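Local coordinates for extracellular solute-binding protein, family 1 (Bifidobacterium longum subsp. infantis, PDB 6FTH) that probably captures human milk oligosaccharides at the cell surface and hands them to an ABC transporter for import, at residues Y361-S366 and R384-D389; F374-T379 and L401-A406; N461-N466 and V507-K512. All coordinates share one frame; numbering follows the deposited sequence.

Contact 1 (Y361-S366 and R384-D389)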
loop_
_atom_site.group_PDB
_atom_site.type_symbol
_atom_site.label_atom_id
_atom_site.label_comp_id
_atom_site.label_asym_id
_atom_site.label_seq_id
_atom_site.Cartn_x
_atom_site.Cartn_y
_atom_site.Cartn_z
ATOM N N TYR A 361 6.658 18.165 11.016
ATOM C CA TYR A 361 6.147 17.114 11.890
ATOM C C TYR A 361 5.402 17.653 13.106
ATOM O O TYR A 361 4.941 16.868 13.949
ATOM C CB TYR A 361 7.291 16.151 12.262
ATOM C CG TYR A 361 7.604 15.227 11.087
ATOM C CD1 TYR A 361 8.304 15.683 9.975
ATOM C CD2 TYR A 361 7.128 13.927 11.057
ATOM C CE1 TYR A 361 8.533 14.869 8.876
ATOM C CE2 TYR A 361 7.364 13.097 9.958
ATOM C CZ TYR A 361 8.063 13.572 8.883
ATOM O OH TYR A 361 8.291 12.777 7.778
ATOM N N SER A 362 5.233 18.971 13.200
ATOM C CA SER A 362 4.342 19.501 14.214
ATOM C C SER A 362 2.902 19.272 13.784
ATOM O O SER A 362 2.602 19.125 12.600
ATOM C CB SER A 362 4.571 21.011 14.397
ATOM O OG SER A 362 4.067 21.755 13.306
ATOM N N GLU A 363 1.989 19.305 14.758
ATOM C CA GLU A 363 0.580 19.113 14.436
ATOM C C GLU A 363 0.084 20.183 13.471
ATOM O O GLU A 363 -0.618 19.871 12.497
ATOM C CB GLU A 363 -0.238 19.083 15.728
ATOM C CG GLU A 363 -1.723 18.823 15.543
ATOM C CD GLU A 363 -2.469 18.732 16.860
ATOM O OE1 GLU A 363 -1.849 18.193 17.807
ATOM O OE2 GLU A 363 -3.641 19.184 16.942
ATOM N N LYS A 364 0.489 21.441 13.708
ATOM C CA LYS A 364 0.134 22.569 12.847
ATOM C C LYS A 364 0.380 22.272 11.369
ATOM O O LYS A 364 -0.510 22.472 10.528
ATOM C CB LYS A 364 0.956 23.786 13.289
ATOM C CG LYS A 364 0.734 25.059 12.501
ATOM C CD LYS A 364 1.644 26.223 12.980
ATOM C CE LYS A 364 1.328 26.697 14.388
ATOM N NZ LYS A 364 2.148 27.899 14.758
ATOM N N TYR A 365 1.570 21.776 11.032
ATOM C CA TYR A 365 1.904 21.590 9.614
ATOM C C TYR A 365 1.593 20.187 9.104
ATOM O O TYR A 365 1.327 20.016 7.917
ATOM C CB TYR A 365 3.334 22.039 9.303
ATOM C CG TYR A 365 3.433 23.541 9.440
ATOM C CD1 TYR A 365 2.798 24.348 8.537
ATOM C CD2 TYR A 365 4.079 24.120 10.508
ATOM C CE1 TYR A 365 2.805 25.739 8.666
ATOM C CE2 TYR A 365 4.112 25.509 10.662
ATOM C CZ TYR A 365 3.466 26.302 9.730
ATOM O OH TYR A 365 3.468 27.674 9.872
ATOM N N SER A 366 1.575 19.186 9.971
ATOM C CA SER A 366 1.176 17.858 9.515
ATOM C C SER A 366 -0.287 17.848 9.101
ATOM O O SER A 366 -0.638 17.321 8.039
ATOM C CB SER A 366 1.447 16.818 10.609
ATOM O OG SER A 366 2.831 16.559 10.785
ATOM N N ARG A 384 -7.510 19.623 19.544
ATOM C CA ARG A 384 -6.943 18.638 18.611
ATOM C C ARG A 384 -8.002 18.033 17.696
ATOM O O ARG A 384 -7.818 16.934 17.171
ATOM C CB ARG A 384 -6.157 17.533 19.336
ATOM C CG ARG A 384 -5.198 18.078 20.381
ATOM C CD ARG A 384 -4.252 17.018 20.915
ATOM N NE ARG A 384 -3.154 16.788 19.981
ATOM C CZ ARG A 384 -2.293 15.790 20.079
ATOM N NH1 ARG A 384 -2.405 14.913 21.069
ATOM N NH2 ARG A 384 -1.320 15.659 19.188
ATOM N N HIS A 385 -9.094 18.757 17.470
ATOM C CA HIS A 385 -10.168 18.339 16.576
ATOM C C HIS A 385 -10.178 19.239 15.346
ATOM O O HIS A 385 -9.998 20.464 15.446
ATOM C CB HIS A 385 -11.534 18.405 17.276
ATOM C CG HIS A 385 -12.642 17.795 16.475
ATOM N ND1 HIS A 385 -13.230 18.443 15.409
ATOM C CD2 HIS A 385 -13.239 16.584 16.551
ATOM C CE1 HIS A 385 -14.149 17.659 14.874
ATOM N NE2 HIS A 385 -14.176 16.522 15.548
ATOM N N TYR A 386 -10.362 18.620 14.180
ATOM C CA TYR A 386 -10.349 19.317 12.901
ATOM C C TYR A 386 -11.539 18.841 12.093
ATOM O O TYR A 386 -11.894 17.664 12.148
ATOM C CB TYR A 386 -9.047 19.044 12.141
ATOM C CG TYR A 386 -7.854 19.495 12.928
ATOM C CD1 TYR A 386 -7.393 20.803 12.851
ATOM C CD2 TYR A 386 -7.239 18.630 13.822
ATOM C CE1 TYR A 386 -6.331 21.225 13.601
ATOM C CE2 TYR A 386 -6.152 19.037 14.579
ATOM C CZ TYR A 386 -5.705 20.349 14.470
ATOM O OH TYR A 386 -4.642 20.810 15.208
ATOM N N THR A 387 -12.143 19.751 11.326
ATOM C CA THR A 387 -13.283 19.432 10.473
ATOM C C THR A 387 -12.991 19.812 9.030
ATOM O O THR A 387 -12.620 20.954 8.738
ATOM C CB THR A 387 -14.549 20.146 10.946
ATOM O OG1 THR A 387 -14.829 19.756 12.298
ATOM C CG2 THR A 387 -15.723 19.793 10.048
ATOM N N VAL A 388 -13.168 18.850 8.144
ATOM C CA VAL A 388 -12.989 19.036 6.712
ATOM C C VAL A 388 -14.328 19.396 6.073
ATOM O O VAL A 388 -15.363 18.774 6.353
ATOM C CB VAL A 388 -12.418 17.759 6.076
ATOM C CG1 VAL A 388 -12.268 17.923 4.542
ATOM C CG2 VAL A 388 -11.091 17.394 6.701
ATOM N N ASP A 389 -14.303 20.392 5.191
ATOM C CA ASP A 389 -15.440 20.679 4.319
ATOM C C ASP A 389 -15.377 19.654 3.194
ATOM O O ASP A 389 -14.582 19.785 2.260
ATOM C CB ASP A 389 -15.320 22.103 3.791
ATOM C CG ASP A 389 -16.519 22.536 2.975
ATOM O OD1 ASP A 389 -17.149 21.682 2.327
ATOM O OD2 ASP A 389 -16.815 23.756 2.972
#
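Glu-363 reaches across to Arg-384 and Tyr-386, one carboxylate oxygen serving each, and so joins the start of helix 363-371 to the beta hairpin formed by strands 378-382 and 385-388. OE1 takes the arginine. Arg-384 grips side-on, its NE 2.9 Å from Glu-363 OE1 and its NH2 at the same distance from that oxygen, both coming from one face of the carboxylate. OE1 lies close to the guanidinium plane, but the carboxylate plane is turned 29° from it, and the NH2 bond meets OE1 from well above the carboxylate. The result is a salt bridge made of two bent hydrogen bonds to a single atom, rather than a bidentate pair.

The second oxygen is held by a phenol. Tyr-386 OH donates to the anti lone pair of Glu-363 OE2 over 2.6 Å, with the carboxylate at the edge of the ring and steeply inclined to it, at 78°. Three donors in all would probably stabilise the charged form of the acid.

Glu-363 spans the gap because its chain is stretched, with CG anti to the backbone N (chi1 -177°). Arg-384, by contrast, is bent about its CG-CD bond, which turns its NE-NH2 side inward. Val-417, just before strand 418-420, packs against all three side chains, while backbone bonds from Arg-384 and Tyr-386 to Thr-418 hold the hairpin to that strand. On the helix side, Ser-362 is the N-cap: its OG accepts a weak bond from Tyr-365 N, 3.4 Å away.

Contact 2 (F374-T379 and L401-A406)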
loop_
_atom_site.group_PDB
_atom_site.type_symbol
_atom_site.label_atom_id
_atom_site.label_comp_id
_atom_site.label_asym_id
_atom_site.label_seq_id
_atom_site.Cartn_x
_atom_site.Cartn_y
_atom_site.Cartn_z
ATOM N N PHE A 374 -5.449 25.668 6.973
ATOM C CA PHE A 374 -6.553 26.053 7.847
ATOM C C PHE A 374 -7.353 27.185 7.210
ATOM O O PHE A 374 -6.791 28.130 6.648
ATOM C CB PHE A 374 -5.999 26.511 9.200
ATOM C CG PHE A 374 -5.367 25.406 10.016
ATOM C CD1 PHE A 374 -5.947 24.156 10.100
ATOM C CD2 PHE A 374 -4.184 25.637 10.689
ATOM C CE1 PHE A 374 -5.360 23.161 10.857
ATOM C CE2 PHE A 374 -3.588 24.662 11.439
ATOM C CZ PHE A 374 -4.168 23.418 11.527
ATOM N N GLY A 375 -8.674 27.070 7.281
ATOM C CA GLY A 375 -9.564 28.048 6.684
ATOM C C GLY A 375 -9.862 27.840 5.224
ATOM O O GLY A 375 -10.737 28.528 4.681
ATOM N N ASN A 376 -9.161 26.932 4.554
ATOM C CA ASN A 376 -9.475 26.611 3.173
ATOM C C ASN A 376 -10.420 25.416 3.175
ATOM O O ASN A 376 -11.637 25.590 3.065
ATOM C CB ASN A 376 -8.175 26.382 2.387
ATOM C CG ASN A 376 -8.408 26.142 0.916
ATOM O OD1 ASN A 376 -9.486 25.702 0.505
ATOM N ND2 ASN A 376 -7.381 26.398 0.109
ATOM N N LEU A 377 -9.886 24.203 3.377
ATOM C CA LEU A 377 -10.705 23.002 3.460
ATOM C C LEU A 377 -10.922 22.515 4.878
ATOM O O LEU A 377 -11.791 21.670 5.090
ATOM C CB LEU A 377 -10.048 21.830 2.711
ATOM C CG LEU A 377 -9.656 22.056 1.265
ATOM C CD1 LEU A 377 -9.090 20.753 0.698
ATOM C CD2 LEU A 377 -10.872 22.507 0.478
ATOM N N VAL A 378 -10.136 22.975 5.842
ATOM C CA VAL A 378 -10.147 22.374 7.170
ATOM C C VAL A 378 -10.223 23.476 8.212
ATOM O O VAL A 378 -9.571 24.521 8.085
ATOM C CB VAL A 378 -8.918 21.454 7.388
ATOM C CG1 VAL A 378 -7.646 22.220 7.227
ATOM C CG2 VAL A 378 -8.972 20.779 8.770
ATOM N N THR A 379 -11.043 23.248 9.231
ATOM C CA THR A 379 -11.208 24.160 10.352
ATOM C C THR A 379 -10.521 23.574 11.576
ATOM O O THR A 379 -10.708 22.394 11.895
ATOM C CB THR A 379 -12.699 24.358 10.630
ATOM O OG1 THR A 379 -13.300 25.031 9.510
ATOM C CG2 THR A 379 -12.909 25.211 11.868
ATOM N N LEU A 401 -6.382 21.064 -7.896
ATOM C CA LEU A 401 -5.874 22.197 -7.140
ATOM C C LEU A 401 -5.906 21.901 -5.648
ATOM O O LEU A 401 -6.163 22.785 -4.826
ATOM C CB LEU A 401 -6.666 23.464 -7.456
ATOM C CG LEU A 401 -6.492 23.986 -8.882
ATOM C CD1 LEU A 401 -7.551 25.058 -9.179
ATOM C CD2 LEU A 401 -5.098 24.532 -9.063
ATOM N N PHE A 402 -5.611 20.661 -5.263
ATOM C CA PHE A 402 -5.645 20.337 -3.842
ATOM C C PHE A 402 -4.605 21.185 -3.113
ATOM O O PHE A 402 -3.435 21.194 -3.516
ATOM C CB PHE A 402 -5.394 18.860 -3.570
ATOM C CG PHE A 402 -5.708 18.477 -2.153
ATOM C CD1 PHE A 402 -7.029 18.384 -1.733
ATOM C CD2 PHE A 402 -4.702 18.250 -1.235
ATOM C CE1 PHE A 402 -7.340 18.056 -0.418
ATOM C CE2 PHE A 402 -5.013 17.930 0.092
ATOM C CZ PHE A 402 -6.338 17.835 0.491
ATOM N N PRO A 403 -4.987 21.907 -2.021
ATOM C CA PRO A 403 -4.058 22.839 -1.368
ATOM C C PRO A 403 -3.228 22.195 -0.267
ATOM O O PRO A 403 -2.948 22.809 0.772
ATOM C CB PRO A 403 -5.000 23.894 -0.790
ATOM C CG PRO A 403 -6.190 23.057 -0.354
ATOM C CD PRO A 403 -6.349 22.025 -1.468
ATOM N N GLY A 404 -2.772 20.988 -0.540
ATOM C CA GLY A 404 -1.848 20.308 0.337
ATOM C C GLY A 404 -1.177 19.171 -0.392
ATOM O O GLY A 404 -1.315 19.013 -1.604
ATOM N N LEU A 405 -0.425 18.386 0.363
ATOM C CA LEU A 405 0.266 17.237 -0.192
ATOM C C LEU A 405 -0.518 15.942 -0.029
ATOM O O LEU A 405 -0.176 14.942 -0.671
ATOM C CB LEU A 405 1.630 17.097 0.489
ATOM C CG LEU A 405 2.518 18.356 0.458
ATOM C CD1 LEU A 405 3.857 18.125 1.092
ATOM C CD2 LEU A 405 2.717 18.846 -0.975
ATOM N N ALA A 406 -1.553 15.942 0.801
ATOM C CA ALA A 406 -2.461 14.790 1.018
ATOM C C ALA A 406 -1.650 13.593 1.527
ATOM O O ALA A 406 -0.736 13.783 2.352
ATOM C CB ALA A 406 -3.313 14.542 -0.200
#
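Asn-376 and Pro-403 mark the nearest approach of two largely irregular backbones, their CA atoms 8.0 Å apart. Segment 374-379 turns tightly before entering strand 378-382: Gly-375 adopts a positive phi of 85°, and its N bonds back to Val-378 O at 2.8 Å. Segment 401-406 belongs to the loop after helix 390-398 and has neither helix nor strand where it touches; a weak bond of 3.1 Å links Gly-404 N to Phe-402 O.

Leu-377 supplies the central side chain. CD1 stands anti to CA (chi2 -177°), which makes it the leading methyl, and it presses into the angle between two neighbours: Phe-402 CE1, a close 3.4 Å from Leu-377 CD1, and Pro-403 CD, 3.7 Å from the same methyl. The approach to the phenyl ring is slanted. Pro-403 in turn lays its CD over a face of the Phe-402 ring, near the rim, so methyl, pyrrolidine and phenyl form one continuous apolar cluster.

The contact closes off the open end of the hairpin 378-382/385-388, where Leu-377 pairs through its backbone with Asp-389, right before helix 390-398. That helix lies beside the cluster: Tyr-393 touches Leu-377 and meets the Phe-402 ring edge-to-face, and Ala-396 packs on Pro-403.

At the border, Asn-376 sends its amide nitrogen obliquely across the proline, ND2 lying 3.6 Å from Pro-403 CB and equally near CG, a van der Waals contact alone. Pro-403 O accepts a hydrogen bond from Trp-48 NE1, tying the loop to helix 47-56.

Contact 3 (N461-N466 and V507-K512)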
loop_
_atom_site.group_PDB
_atom_site.type_symbol
_atom_site.label_atom_id
_atom_site.label_comp_id
_atom_site.label_asym_id
_atom_site.label_seq_id
_atom_site.Cartn_x
_atom_site.Cartn_y
_atom_site.Cartn_z
ATOM N N ASN A 461 20.561 -5.978 -3.517
ATOM C CA ASN A 461 20.888 -6.153 -4.922
ATOM C C ASN A 461 20.772 -7.618 -5.342
ATOM O O ASN A 461 20.280 -7.923 -6.432
ATOM C CB ASN A 461 22.275 -5.569 -5.215
ATOM C CG ASN A 461 22.293 -4.040 -5.107
ATOM O OD1 ASN A 461 21.282 -3.379 -5.303
ATOM N ND2 ASN A 461 23.453 -3.490 -4.790
ATOM N N THR A 462 21.191 -8.549 -4.485
ATOM C CA THR A 462 20.989 -9.956 -4.814
ATOM C C THR A 462 19.512 -10.272 -4.975
ATOM O O THR A 462 19.105 -10.920 -5.945
ATOM C CB THR A 462 21.588 -10.845 -3.729
ATOM O OG1 THR A 462 23.012 -10.637 -3.692
ATOM C CG2 THR A 462 21.287 -12.308 -4.013
ATOM N N LEU A 463 18.700 -9.841 -4.010
ATOM C CA LEU A 463 17.260 -10.089 -4.076
ATOM C C LEU A 463 16.668 -9.551 -5.362
ATOM O O LEU A 463 15.959 -10.264 -6.074
ATOM C CB LEU A 463 16.558 -9.459 -2.879
ATOM C CG LEU A 463 16.819 -10.120 -1.524
ATOM C CD1 LEU A 463 16.201 -9.263 -0.460
ATOM C CD2 LEU A 463 16.244 -11.535 -1.458
ATOM N N THR A 464 16.944 -8.285 -5.671
ATOM C CA THR A 464 16.334 -7.655 -6.837
ATOM C C THR A 464 16.802 -8.315 -8.129
ATOM O O THR A 464 16.001 -8.546 -9.048
ATOM C CB THR A 464 16.653 -6.158 -6.835
ATOM O OG1 THR A 464 18.058 -5.966 -6.933
ATOM C CG2 THR A 464 16.169 -5.502 -5.596
ATOM N N ASN A 465 18.091 -8.650 -8.218
ATOM C CA ASN A 465 18.597 -9.310 -9.415
ATOM C C ASN A 465 17.917 -10.659 -9.615
ATOM O O ASN A 465 17.439 -10.974 -10.710
ATOM C CB ASN A 465 20.118 -9.478 -9.344
ATOM C CG ASN A 465 20.783 -9.500 -10.738
ATOM O OD1 ASN A 465 21.190 -8.457 -11.270
ATOM N ND2 ASN A 465 20.890 -10.686 -11.330
ATOM N N ASN A 466 17.862 -11.482 -8.554
ATOM C CA ASN A 466 17.206 -12.768 -8.676
ATOM C C ASN A 466 15.711 -12.593 -8.945
ATOM O O ASN A 466 15.136 -13.301 -9.788
ATOM C CB ASN A 466 17.399 -13.581 -7.392
ATOM C CG ASN A 466 18.824 -14.086 -7.197
ATOM O OD1 ASN A 466 19.666 -14.056 -8.104
ATOM N ND2 ASN A 466 19.092 -14.583 -5.995
ATOM N N VAL A 507 15.075 -16.800 -0.154
ATOM C CA VAL A 507 14.437 -17.216 1.096
ATOM C C VAL A 507 15.402 -17.067 2.266
ATOM O O VAL A 507 15.052 -16.521 3.321
ATOM C CB VAL A 507 13.900 -18.654 0.977
ATOM C CG1 VAL A 507 13.439 -19.125 2.331
ATOM C CG2 VAL A 507 12.768 -18.721 -0.039
ATOM N N LYS A 508 16.630 -17.555 2.095
ATOM C CA LYS A 508 17.598 -17.499 3.179
ATOM C C LYS A 508 17.974 -16.058 3.531
ATOM O O LYS A 508 18.164 -15.735 4.712
ATOM C CB LYS A 508 18.812 -18.341 2.787
ATOM C CG LYS A 508 19.887 -18.465 3.854
ATOM C CD LYS A 508 20.770 -19.754 3.701
ATOM C CE LYS A 508 21.345 -19.846 2.338
ATOM N NZ LYS A 508 22.342 -20.930 2.289
ATOM N N ILE A 509 18.096 -15.172 2.520
ATOM C CA ILE A 509 18.365 -13.760 2.774
ATOM C C ILE A 509 17.245 -13.132 3.595
ATOM O O ILE A 509 17.499 -12.447 4.594
ATOM C CB ILE A 509 18.581 -13.011 1.445
ATOM C CG1 ILE A 509 19.940 -13.412 0.860
ATOM C CG2 ILE A 509 18.479 -11.509 1.648
ATOM C CD1 ILE A 509 20.178 -12.900 -0.579
ATOM N N TRP A 510 15.985 -13.403 3.222
ATOM C CA TRP A 510 14.877 -12.834 3.976
ATOM C C TRP A 510 14.824 -13.418 5.381
ATOM O O TRP A 510 14.539 -12.695 6.340
ATOM C CB TRP A 510 13.545 -13.028 3.245
ATOM C CG TRP A 510 13.297 -11.956 2.238
ATOM C CD1 TRP A 510 13.245 -12.098 0.885
ATOM C CD2 TRP A 510 13.047 -10.565 2.516
ATOM N NE1 TRP A 510 12.984 -10.871 0.302
ATOM C CE2 TRP A 510 12.876 -9.923 1.281
ATOM C CE3 TRP A 510 12.978 -9.806 3.684
ATOM C CZ2 TRP A 510 12.612 -8.555 1.172
ATOM C CZ3 TRP A 510 12.724 -8.435 3.578
ATOM C CH2 TRP A 510 12.547 -7.831 2.328
ATOM N N GLN A 511 15.099 -14.717 5.533
ATOM C CA GLN A 511 15.132 -15.280 6.880
ATOM C C GLN A 511 16.175 -14.579 7.736
ATOM O O GLN A 511 15.939 -14.295 8.916
ATOM C CB GLN A 511 15.422 -16.775 6.847
ATOM C CG GLN A 511 15.471 -17.418 8.229
ATOM C CD GLN A 511 14.088 -17.704 8.803
ATOM O OE1 GLN A 511 13.357 -18.554 8.284
ATOM N NE2 GLN A 511 13.747 -17.029 9.897
ATOM N N LYS A 512 17.354 -14.338 7.174
ATOM C CA LYS A 512 18.428 -13.703 7.933
ATOM C C LYS A 512 18.015 -12.328 8.429
ATOM O O LYS A 512 18.185 -12.007 9.607
ATOM C CB LYS A 512 19.675 -13.594 7.058
ATOM C CG LYS A 512 20.841 -12.910 7.764
ATOM C CD LYS A 512 22.073 -12.864 6.914
ATOM C CE LYS A 512 21.911 -11.896 5.790
ATOM N NZ LYS A 512 23.158 -11.728 4.963
#
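Leu-463 projects from helix 457-484 into the angle between Ile-509 and Trp-510 of helix 503-518. Its CG sits beside the backbone N (chi1 -70°) and CD1 continues outward, anti to CA, so both methyls face the second helix. Leu-463 CD1 comes in at a slant to the Trp-510 indole, by the NE1-CE2 rim, 3.7 Å from Trp-510 NE1. CD2 touches Ile-509 CG2 at 3.8 Å, the leucine and isoleucine side chains running past one another in opposite directions.

Ile-509 divides its two branches between neighbours. While CG2 meets the leucine, the extended CG1 arm carries CD1 to Thr-462 CG2, 3.7 Å away. The threonine thus turns its methyl to the interface, and its OG1 forms a weak bond to Thr-458 O in its own helix.

Around this apolar strip the ties are polar: Lys-512 NZ makes a salt bridge with Asp-459, and Asn-466 ND2 bonds to Glu-505 and Asn-506. The Trp-510 ring also meets Phe-235. With axes 10.6 Å apart and crossing at -146°, the segments form a roughly antiparallel helix-helix packing between the first and third of the three consecutive helices that end the chain.

In the fold
Contacts 1 and 2 are neighbours, their centres 10 Å apart, and both lie at the hairpin of strands 378-382 and 385-388. A backbone bond, Thr-379 N to Thr-387 O, 2.8 Å, joins them directly, and their segments alternate along the chain. Contact 1 is a partly buried polar clasp between hairpin and helix; contact 2 is buried and mainly apolar, between the turn before the hairpin and the loop after helix 390-398. Contact 3 lies on the opposite side of the chain's centre, about 41 Å from contact 1 and 42 Å from contact 2, centre to centre. It pairs two helices near the C-terminus, its side-chain contacts apolar like those of contact 2 but only partly buried.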